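Long-range contacts in GTPase-activating protein GYP1 (Saccharomyces cerevisiae, PDB 1FKM), which stimulates GTP hydrolysis by the Ypt/Rab GTPases Ypt1 and Ypt7, supplying an arginine finger and a glutamine finger in trans from its TBC domain: residues K64-Y68 and E175-W180; E326-V331 and A375-Q379; I21-R27 and V42-L46. The contacts are given in a common frame with arbitrary orientation. Numbering follows the deposited sequence.

Overall arrangement
The modelled chain is helical, with no strands. From the N terminus, interaction 3 comes first. It closes a short connection of 14 residues and sets helix 23-30 against helix 39-46. Interaction 1 follows and spans 106 residues, bringing helix 57-74 onto helix 168-186. Interaction 2 comes last; across 43 residues it joins helix 324-338 to the C-terminal helix 365-382. The three closures run in series; none nests within or crosses another. Interactions 1 and 3 touch through a salt bridge between Lys44 NZ and Asp177 OD2 (3.0 Å). Interactions 1 and 2 lie on opposite sides of the chain's centre, with their own centres about 31 Å apart.

Interaction 1 of 3, residues K64-Y68 and E175-W180; sequences KRKEY and EADTFW
Both segments are helical throughout. Helix 64-68 crosses helix 175-180 almost at a right angle (signed crossing angle +91°), with the axes 8.9 Å apart. The closest CA pair is Arg65 and Ala176, at 5.3 Å. Lys64 comes first. Its O accepts a hydrogen bond from Trp180 NE1 at 2.9 Å. Its side chain turns m, m, m and folds over the indole face, where NZ makes a cation-pi contact 3.4 Å from the centroid of the six-membered ring of Trp180. Arg65 starts m and then extends t, t. Its guanidinium grips the carboxylate of Asp177 in a two-pronged salt bridge, NE to OD1 3.1 Å and NH2 to OD2 2.8 Å. Asp177 also binds Lys44 and Tyr49. Glu67 OE2 lies at the indole edge, 3.2 Å from Trp180 CH2. Tyr68, chi1 t, is a knob seated among Glu175, Ala176, Phe179 and Trp180. Its CB meets Ala176 CB at 3.5 Å, and Ala176 CA lies over its ring, 3.9 Å from the centroid. Its OH donates to Glu175 OE1 at 2.8 Å; Glu175 is also salt-bridged to Arg115. Helix 107-123 covers Tyr68 and Phe179 through Leu119. This is a near-perpendicular, knob-into-hole helix crossing, with a small alanine against the tyrosine, within the all-helical Rab-GAP TBC domain.

Interaction 2 of 3, residues E326-V331 and A375-Q379; sequences EFHVFV and AFIWQ
Two helical segments meet here in an apolar helix-helix contact of the all-helical Ypt/Rab-GAP fragment. Their N-to-C directions make 117° (signed crossing angle +117°), with 8.7 Å between the axes. Val331 and Ala375 form the closest CA pair, 4.9 Å apart. The small Ala375 side chain is consistent with this close approach: its CB lies 3.6 Å from both CA and CG2 of Val331. Phe330 takes chi1 m (-76°) with chi2 at -81°, which lays its ring flat against Gln379. Gln379 CA sits 3.6 Å from the Phe330 ring centroid and only 2° off the normal, a CH-pi contact. Phe330 CD1 also packs on Trp378 CB at 3.7 Å. Phe327 has chi1 t, and its CE1 reaches Ala375 CB at 4.2 Å and Phe376 CB at 4.4 Å. The CA-to-CB bond of Gln379 points sideways; chi1 and chi2 are both t and chi3 is -90°, which sets the amide beside Glu326 and Phe327. Its OE1 comes within 3.3 Å of Phe327 CA and 3.6 Å of Glu326 CG, while its NE2 hydrogen-bonds to Glu260 of helix 247-261. No hydrogen bond joins the two segments. Around them, helix 247-261 supplies Tyr257, edge-to-face with Phe327, and Leu210 of helix 198-214 touches Phe330. The Trp378 side chain also touches Ala333, Ala334 and Ile337, further along helix 324-338, so the C-terminal helix 365-382 is packed against this helical group.

Interaction 3 of 3, residues I21-R27 and V42-L46; sequences INQQDLR and VWKLL
Residues 21 and 22 are extended and lead into helix 23-27, which packs on helix 42-46. The N-to-C directions of the helices make 124° (signed crossing angle -124°), and the axes stay 10.9 Å apart. The backbones are well separated: Leu26 and Val42 have CA atoms 7.9 Å apart, Arg27 and Leu46 7.2 Å. Branched aliphatic side chains fill the gap. Leu26 (chi1 t, chi2 p) points at the other helix and touches three residues: its CD1 meets Val42 CG1 at 3.8 Å, its CD2 meets Leu45 CD1 at 3.8 Å, and its CG lies 4.1 Å from Leu46 CD2. Ile21 (m, t) adds CD1 to Leu45 CD1 at 3.6 Å. Leu45 and Leu46 are both m, t. Arg27 uses its aliphatic part, with CG 3.7 Å from Leu46 CD2. Leu15 of helix 4-15 touches Ile21, Leu26, Val42 and Leu45, widening the apolar cluster.

Polar bonding is sparse. Gln23 (t, p) sends NE2 to Leu45 O, a weak hydrogen bond of 3.5 Å, while its OE1 is buried without a partner in the model. Within the first segment Asn22 is the N-cap: its OD1 accepts from Asp25 N at 2.7 Å and so fixes the start of the helix. Lys44 takes no part in this contact; its NZ forms a salt bridge with Asp177. This is an apolar helix-helix contact of the all-helical Ypt/Rab-GAP fragment, and 42-46 belongs to its TBC family region. The chemistry implies that side-chain shape and hydrophobic burial, rather than directed bonds, hold helix 23-30 on helix 39-46.

Interaction 1 of 3, residues K64-Y68 and E175-W180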
loop_
_atom_site.group_PDB
_atom_site.type_symbol
_atom_site.label_atom_id
_atom_site.label_comp_id
_atom_site.label_asym_id
_atom_site.label_seq_id
_atom_site.Cartn_x
_atom_site.Cartn_y
_atom_site.Cartn_z
ATOM N N LYS A 64 -7.408 -20.828 -1.277
ATOM C CA LYS A 64 -7.669 -19.418 -0.992
ATOM C C LYS A 64 -8.519 -18.762 -2.074
ATOM O O LYS A 64 -9.400 -17.962 -1.776
ATOM C CB LYS A 64 -6.350 -18.650 -0.839
ATOM C CG LYS A 64 -5.490 -19.139 0.309
ATOM C CD LYS A 64 -6.254 -19.145 1.631
ATOM C CE LYS A 64 -6.643 -17.745 2.076
ATOM N NZ LYS A 64 -7.315 -17.742 3.412
ATOM N N ARG A 65 -8.244 -19.097 -3.329
ATOM C CA ARG A 65 -8.987 -18.532 -4.445
ATOM C C ARG A 65 -10.408 -19.076 -4.469
ATOM O O ARG A 65 -11.348 -18.365 -4.820
ATOM C CB ARG A 65 -8.249 -18.817 -5.755
ATOM C CG ARG A 65 -6.936 -18.032 -5.843
ATOM C CD ARG A 65 -6.059 -18.453 -7.008
ATOM N NE ARG A 65 -4.876 -17.600 -7.111
ATOM C CZ ARG A 65 -3.855 -17.834 -7.928
ATOM N NH1 ARG A 65 -3.871 -18.902 -8.715
ATOM N NH2 ARG A 65 -2.823 -16.997 -7.969
ATOM N N LYS A 66 -10.566 -20.334 -4.073
ATOM C CA LYS A 66 -11.888 -20.942 -4.015
ATOM C C LYS A 66 -12.675 -20.314 -2.860
ATOM O O LYS A 66 -13.882 -20.082 -2.970
ATOM C CB LYS A 66 -11.769 -22.451 -3.797
ATOM C CG LYS A 66 -13.105 -23.177 -3.730
ATOM C CD LYS A 66 -12.907 -24.669 -3.508
ATOM C CE LYS A 66 -14.241 -25.389 -3.395
ATOM N NZ LYS A 66 -15.031 -24.896 -2.232
ATOM N N GLU A 67 -11.986 -20.036 -1.755
ATOM C CA GLU A 67 -12.623 -19.428 -0.586
ATOM C C GLU A 67 -13.137 -18.028 -0.922
ATOM O O GLU A 67 -14.216 -17.625 -0.483
ATOM C CB GLU A 67 -11.631 -19.337 0.578
ATOM C CG GLU A 67 -12.288 -19.080 1.924
ATOM C CD GLU A 67 -11.284 -18.840 3.037
ATOM O OE1 GLU A 67 -10.153 -19.361 2.950
ATOM O OE2 GLU A 67 -11.634 -18.138 4.010
ATOM N N TYR A 68 -12.348 -17.279 -1.686
ATOM C CA TYR A 68 -12.746 -15.934 -2.095
ATOM C C TYR A 68 -14.064 -16.033 -2.861
ATOM O O TYR A 68 -15.031 -15.333 -2.556
ATOM C CB TYR A 68 -11.682 -15.323 -3.003
ATOM C CG TYR A 68 -12.102 -14.017 -3.634
ATOM C CD1 TYR A 68 -12.176 -12.851 -2.875
ATOM C CD2 TYR A 68 -12.453 -13.951 -4.986
ATOM C CE1 TYR A 68 -12.590 -11.649 -3.437
ATOM C CE2 TYR A 68 -12.872 -12.742 -5.563
ATOM C CZ TYR A 68 -12.939 -11.602 -4.776
ATOM O OH TYR A 68 -13.370 -10.409 -5.311
ATOM N N GLU A 175 -8.294 -11.102 -8.149
ATOM C CA GLU A 175 -9.129 -10.487 -7.124
ATOM C C GLU A 175 -8.903 -11.150 -5.771
ATOM O O GLU A 175 -8.780 -10.480 -4.752
ATOM C CB GLU A 175 -10.614 -10.613 -7.498
ATOM C CG GLU A 175 -11.108 -9.570 -8.493
ATOM C CD GLU A 175 -12.550 -9.805 -8.919
ATOM O OE1 GLU A 175 -13.367 -10.260 -8.087
ATOM O OE2 GLU A 175 -12.870 -9.518 -10.089
ATOM N N ALA A 176 -8.863 -12.478 -5.773
ATOM C CA ALA A 176 -8.660 -13.239 -4.545
ATOM C C ALA A 176 -7.298 -12.924 -3.911
ATOM O O ALA A 176 -7.210 -12.641 -2.711
ATOM C CB ALA A 176 -8.771 -14.734 -4.847
ATOM N N ASP A 177 -6.241 -12.970 -4.714
ATOM C CA ASP A 177 -4.906 -12.683 -4.197
ATOM C C ASP A 177 -4.853 -11.265 -3.626
ATOM O O ASP A 177 -4.304 -11.046 -2.551
ATOM C CB ASP A 177 -3.850 -12.820 -5.296
ATOM C CG ASP A 177 -3.691 -14.254 -5.789
ATOM O OD1 ASP A 177 -4.303 -15.178 -5.201
ATOM O OD2 ASP A 177 -2.937 -14.457 -6.767
ATOM N N THR A 178 -5.425 -10.312 -4.357
ATOM C CA THR A 178 -5.443 -8.920 -3.929
ATOM C C THR A 178 -6.191 -8.796 -2.603
ATOM O O THR A 178 -5.721 -8.146 -1.662
ATOM C CB THR A 178 -6.116 -8.038 -5.008
ATOM O OG1 THR A 178 -5.383 -8.157 -6.237
ATOM C CG2 THR A 178 -6.126 -6.571 -4.581
ATOM N N PHE A 179 -7.355 -9.433 -2.531
ATOM C CA PHE A 179 -8.187 -9.420 -1.326
ATOM C C PHE A 179 -7.474 -9.973 -0.087
ATOM O O PHE A 179 -7.484 -9.352 0.986
ATOM C CB PHE A 179 -9.458 -10.239 -1.568
ATOM C CG PHE A 179 -10.222 -10.547 -0.315
ATOM C CD1 PHE A 179 -10.964 -9.560 0.324
ATOM C CD2 PHE A 179 -10.166 -11.823 0.254
ATOM C CE1 PHE A 179 -11.640 -9.832 1.516
ATOM C CE2 PHE A 179 -10.838 -12.105 1.447
ATOM C CZ PHE A 179 -11.575 -11.109 2.080
ATOM N N TRP A 180 -6.874 -11.151 -0.217
ATOM C CA TRP A 180 -6.185 -11.755 0.923
ATOM C C TRP A 180 -4.951 -10.958 1.346
ATOM O O TRP A 180 -4.605 -10.920 2.530
ATOM C CB TRP A 180 -5.776 -13.200 0.607
ATOM C CG TRP A 180 -6.940 -14.136 0.473
ATOM C CD1 TRP A 180 -7.321 -14.812 -0.645
ATOM C CD2 TRP A 180 -7.876 -14.496 1.501
ATOM N NE1 TRP A 180 -8.436 -15.572 -0.384
ATOM C CE2 TRP A 180 -8.798 -15.398 0.926
ATOM C CE3 TRP A 180 -8.023 -14.145 2.849
ATOM C CZ2 TRP A 180 -9.856 -15.958 1.653
ATOM C CZ3 TRP A 180 -9.080 -14.704 3.575
ATOM C CH2 TRP A 180 -9.978 -15.601 2.970
#

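Interaction 2 of 3, residues E326-V331 and A375-Q379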
loop_
_atom_site.group_PDB
_atom_site.type_symbol
_atom_site.label_atom_id
_atom_site.label_comp_id
_atom_site.label_asym_id
_atom_site.label_seq_id
_atom_site.Cartn_x
_atom_site.Cartn_y
_atom_site.Cartn_z
ATOM N N GLU A 326 4.680 2.003 13.213
ATOM C CA GLU A 326 5.920 2.574 13.728
ATOM C C GLU A 326 6.826 3.050 12.598
ATOM O O GLU A 326 7.222 4.211 12.564
ATOM C CB GLU A 326 6.655 1.541 14.582
ATOM C CG GLU A 326 8.010 2.002 15.096
ATOM C CD GLU A 326 8.740 0.916 15.865
ATOM O OE1 GLU A 326 8.152 -0.167 16.077
ATOM O OE2 GLU A 326 9.904 1.144 16.257
ATOM N N PHE A 327 7.149 2.159 11.668
ATOM C CA PHE A 327 8.017 2.537 10.562
ATOM C C PHE A 327 7.424 3.685 9.745
ATOM O O PHE A 327 8.142 4.593 9.322
ATOM C CB PHE A 327 8.274 1.343 9.636
ATOM C CG PHE A 327 9.281 1.629 8.562
ATOM C CD1 PHE A 327 10.581 2.009 8.896
ATOM C CD2 PHE A 327 8.929 1.547 7.218
ATOM C CE1 PHE A 327 11.519 2.305 7.901
ATOM C CE2 PHE A 327 9.855 1.841 6.217
ATOM C CZ PHE A 327 11.156 2.223 6.560
ATOM N N HIS A 328 6.111 3.653 9.529
ATOM C CA HIS A 328 5.464 4.696 8.748
ATOM C C HIS A 328 5.591 6.064 9.401
ATOM O O HIS A 328 5.763 7.070 8.713
ATOM C CB HIS A 328 3.982 4.380 8.512
ATOM C CG HIS A 328 3.323 5.312 7.543
ATOM N ND1 HIS A 328 3.766 5.466 6.245
ATOM C CD2 HIS A 328 2.279 6.164 7.686
ATOM C CE1 HIS A 328 3.026 6.372 5.634
ATOM N NE2 HIS A 328 2.117 6.813 6.485
ATOM N N VAL A 329 5.504 6.106 10.726
ATOM C CA VAL A 329 5.623 7.372 11.443
ATOM C C VAL A 329 7.005 7.981 11.213
ATOM O O VAL A 329 7.131 9.189 11.045
ATOM C CB VAL A 329 5.392 7.194 12.960
ATOM C CG1 VAL A 329 5.783 8.462 13.706
ATOM C CG2 VAL A 329 3.927 6.881 13.221
ATOM N N PHE A 330 8.044 7.150 11.204
ATOM C CA PHE A 330 9.386 7.670 10.968
ATOM C C PHE A 330 9.582 8.134 9.530
ATOM O O PHE A 330 10.289 9.116 9.285
ATOM C CB PHE A 330 10.441 6.633 11.361
ATOM C CG PHE A 330 10.635 6.525 12.847
ATOM C CD1 PHE A 330 11.432 7.449 13.517
ATOM C CD2 PHE A 330 9.976 5.546 13.587
ATOM C CE1 PHE A 330 11.567 7.404 14.906
ATOM C CE2 PHE A 330 10.106 5.488 14.977
ATOM C CZ PHE A 330 10.905 6.423 15.639
ATOM N N VAL A 331 8.961 7.437 8.580
ATOM C CA VAL A 331 9.051 7.837 7.179
ATOM C C VAL A 331 8.361 9.200 7.036
ATOM O O VAL A 331 8.849 10.083 6.329
ATOM C CB VAL A 331 8.355 6.809 6.250
ATOM C CG1 VAL A 331 8.272 7.350 4.825
ATOM C CG2 VAL A 331 9.123 5.502 6.262
ATOM N N ALA A 375 14.669 7.148 7.510
ATOM C CA ALA A 375 13.633 6.722 8.447
ATOM C C ALA A 375 14.080 5.478 9.211
ATOM O O ALA A 375 13.753 5.311 10.389
ATOM C CB ALA A 375 12.321 6.429 7.697
ATOM N N PHE A 376 14.803 4.589 8.537
ATOM C CA PHE A 376 15.273 3.369 9.193
ATOM C C PHE A 376 16.268 3.693 10.302
ATOM O O PHE A 376 16.212 3.122 11.392
ATOM C CB PHE A 376 15.939 2.423 8.194
ATOM C CG PHE A 376 16.502 1.183 8.835
ATOM C CD1 PHE A 376 15.657 0.182 9.311
ATOM C CD2 PHE A 376 17.876 1.043 9.020
ATOM C CE1 PHE A 376 16.167 -0.937 9.963
ATOM C CE2 PHE A 376 18.398 -0.075 9.673
ATOM C CZ PHE A 376 17.538 -1.067 10.146
ATOM N N ILE A 377 17.192 4.599 10.012
ATOM C CA ILE A 377 18.185 5.004 11.001
ATOM C C ILE A 377 17.497 5.680 12.181
ATOM O O ILE A 377 17.816 5.388 13.330
ATOM C CB ILE A 377 19.228 5.969 10.379
ATOM C CG1 ILE A 377 20.135 5.185 9.429
ATOM C CG2 ILE A 377 20.041 6.660 11.475
ATOM C CD1 ILE A 377 20.975 6.045 8.512
ATOM N N TRP A 378 16.548 6.575 11.910
ATOM C CA TRP A 378 15.850 7.266 12.995
ATOM C C TRP A 378 15.112 6.273 13.883
ATOM O O TRP A 378 15.157 6.359 15.119
ATOM C CB TRP A 378 14.858 8.291 12.434
ATOM C CG TRP A 378 15.513 9.449 11.762
ATOM C CD1 TRP A 378 16.838 9.575 11.439
ATOM C CD2 TRP A 378 14.875 10.645 11.304
ATOM N NE1 TRP A 378 17.060 10.776 10.808
ATOM C CE2 TRP A 378 15.872 11.453 10.712
ATOM C CE3 TRP A 378 13.554 11.115 11.336
ATOM C CZ2 TRP A 378 15.589 12.705 10.155
ATOM C CZ3 TRP A 378 13.273 12.364 10.782
ATOM C CH2 TRP A 378 14.286 13.141 10.201
ATOM N N GLN A 379 14.429 5.327 13.248
ATOM C CA GLN A 379 13.695 4.314 13.987
ATOM C C GLN A 379 14.637 3.459 14.835
ATOM O O GLN A 379 14.320 3.124 15.973
ATOM C CB GLN A 379 12.912 3.413 13.023
ATOM C CG GLN A 379 12.352 2.155 13.680
ATOM C CD GLN A 379 11.652 1.241 12.693
ATOM O OE1 GLN A 379 10.452 1.364 12.469
ATOM N NE2 GLN A 379 12.406 0.332 12.083
#

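Interaction 3 of 3, residues I21-R27 and V42-L46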
loop_
_atom_site.group_PDB
_atom_site.type_symbol
_atom_site.label_atom_id
_atom_site.label_comp_id
_atom_site.label_asym_id
_atom_site.label_seq_id
_atom_site.Cartn_x
_atom_site.Cartn_y
_atom_site.Cartn_z
ATOM N N ILE A 21 11.755 -21.526 0.447
ATOM C CA ILE A 21 12.347 -20.203 0.281
ATOM C C ILE A 21 12.799 -19.600 1.607
ATOM O O ILE A 21 12.049 -19.598 2.584
ATOM C CB ILE A 21 11.349 -19.249 -0.414
ATOM C CG1 ILE A 21 10.982 -19.821 -1.787
ATOM C CG2 ILE A 21 11.959 -17.851 -0.568
ATOM C CD1 ILE A 21 9.921 -19.046 -2.528
ATOM N N ASN A 22 14.029 -19.092 1.635
ATOM C CA ASN A 22 14.586 -18.479 2.840
ATOM C C ASN A 22 14.102 -17.039 3.022
ATOM O O ASN A 22 14.637 -16.108 2.414
ATOM C CB ASN A 22 16.117 -18.500 2.779
ATOM C CG ASN A 22 16.754 -17.988 4.053
ATOM O OD1 ASN A 22 16.497 -16.864 4.480
ATOM N ND2 ASN A 22 17.590 -18.813 4.669
ATOM N N GLN A 23 13.096 -16.872 3.879
ATOM C CA GLN A 23 12.492 -15.573 4.175
ATOM C C GLN A 23 13.520 -14.513 4.570
ATOM O O GLN A 23 13.408 -13.348 4.170
ATOM C CB GLN A 23 11.467 -15.733 5.305
ATOM C CG GLN A 23 10.607 -14.506 5.571
ATOM C CD GLN A 23 9.520 -14.316 4.530
ATOM O OE1 GLN A 23 9.798 -14.227 3.334
ATOM N NE2 GLN A 23 8.272 -14.250 4.981
ATOM N N GLN A 24 14.509 -14.913 5.365
ATOM C CA GLN A 24 15.554 -13.993 5.805
ATOM C C GLN A 24 16.326 -13.412 4.631
ATOM O O GLN A 24 16.487 -12.194 4.523
ATOM C CB GLN A 24 16.540 -14.699 6.739
ATOM C CG GLN A 24 16.029 -14.946 8.146
ATOM C CD GLN A 24 17.131 -15.425 9.077
ATOM O OE1 GLN A 24 18.155 -14.757 9.239
ATOM N NE2 GLN A 24 16.929 -16.586 9.693
ATOM N N ASP A 25 16.822 -14.285 3.760
ATOM C CA ASP A 25 17.573 -13.828 2.601
ATOM C C ASP A 25 16.698 -12.925 1.742
ATOM O O ASP A 25 17.139 -11.880 1.272
ATOM C CB ASP A 25 18.054 -15.014 1.756
ATOM C CG ASP A 25 19.077 -15.873 2.476
ATOM O OD1 ASP A 25 19.963 -15.309 3.152
ATOM O OD2 ASP A 25 19.004 -17.113 2.351
ATOM N N LEU A 26 15.444 -13.324 1.560
ATOM C CA LEU A 26 14.517 -12.552 0.737
ATOM C C LEU A 26 14.264 -11.141 1.281
ATOM O O LEU A 26 14.286 -10.166 0.529
ATOM C CB LEU A 26 13.192 -13.314 0.602
ATOM C CG LEU A 26 12.148 -12.698 -0.333
ATOM C CD1 LEU A 26 12.722 -12.587 -1.744
ATOM C CD2 LEU A 26 10.879 -13.556 -0.320
ATOM N N ARG A 27 14.022 -11.036 2.583
ATOM C CA ARG A 27 13.782 -9.742 3.218
ATOM C C ARG A 27 15.009 -8.839 3.094
ATOM O O ARG A 27 14.897 -7.645 2.821
ATOM C CB ARG A 27 13.467 -9.923 4.703
ATOM C CG ARG A 27 12.105 -10.503 5.016
ATOM C CD ARG A 27 11.890 -10.551 6.527
ATOM N NE ARG A 27 12.149 -9.252 7.142
ATOM C CZ ARG A 27 12.030 -8.994 8.443
ATOM N NH1 ARG A 27 11.650 -9.949 9.281
ATOM N NH2 ARG A 27 12.290 -7.777 8.904
ATOM N N VAL A 42 7.285 -12.083 -4.812
ATOM C CA VAL A 42 7.951 -11.607 -3.603
ATOM C C VAL A 42 7.025 -10.864 -2.653
ATOM O O VAL A 42 7.115 -11.047 -1.443
ATOM C CB VAL A 42 9.175 -10.721 -3.950
ATOM C CG1 VAL A 42 9.845 -10.231 -2.668
ATOM C CG2 VAL A 42 10.173 -11.530 -4.779
ATOM N N TRP A 43 6.136 -10.022 -3.180
ATOM C CA TRP A 43 5.204 -9.313 -2.312
ATOM C C TRP A 43 4.295 -10.309 -1.580
ATOM O O TRP A 43 4.014 -10.150 -0.392
ATOM C CB TRP A 43 4.348 -8.338 -3.122
ATOM C CG TRP A 43 4.986 -7.002 -3.345
ATOM C CD1 TRP A 43 6.331 -6.723 -3.411
ATOM C CD2 TRP A 43 4.306 -5.765 -3.597
ATOM N NE1 TRP A 43 6.521 -5.384 -3.691
ATOM C CE2 TRP A 43 5.296 -4.776 -3.810
ATOM C CE3 TRP A 43 2.954 -5.397 -3.663
ATOM C CZ2 TRP A 43 4.978 -3.446 -4.087
ATOM C CZ3 TRP A 43 2.635 -4.064 -3.941
ATOM C CH2 TRP A 43 3.643 -3.111 -4.147
ATOM N N LYS A 44 3.831 -11.330 -2.288
ATOM C CA LYS A 44 2.956 -12.327 -1.670
ATOM C C LYS A 44 3.696 -13.121 -0.599
ATOM O O LYS A 44 3.115 -13.483 0.426
ATOM C CB LYS A 44 2.378 -13.256 -2.735
ATOM C CG LYS A 44 1.465 -12.528 -3.723
ATOM C CD LYS A 44 0.968 -13.448 -4.829
ATOM C CE LYS A 44 0.262 -12.648 -5.929
ATOM N NZ LYS A 44 -0.131 -13.507 -7.083
ATOM N N LEU A 45 4.982 -13.376 -0.822
ATOM C CA LEU A 45 5.779 -14.108 0.162
ATOM C C LEU A 45 6.055 -13.239 1.390
ATOM O O LEU A 45 5.904 -13.688 2.523
ATOM C CB LEU A 45 7.113 -14.561 -0.448
ATOM C CG LEU A 45 7.084 -15.716 -1.457
ATOM C CD1 LEU A 45 8.422 -15.798 -2.187
ATOM C CD2 LEU A 45 6.781 -17.025 -0.723
ATOM N N LEU A 46 6.440 -11.985 1.167
ATOM C CA LEU A 46 6.757 -11.096 2.282
ATOM C C LEU A 46 5.576 -10.739 3.176
ATOM O O LEU A 46 5.737 -10.580 4.386
ATOM C CB LEU A 46 7.406 -9.809 1.763
ATOM C CG LEU A 46 8.779 -9.978 1.105
ATOM C CD1 LEU A 46 9.237 -8.643 0.511
ATOM C CD2 LEU A 46 9.782 -10.489 2.139
#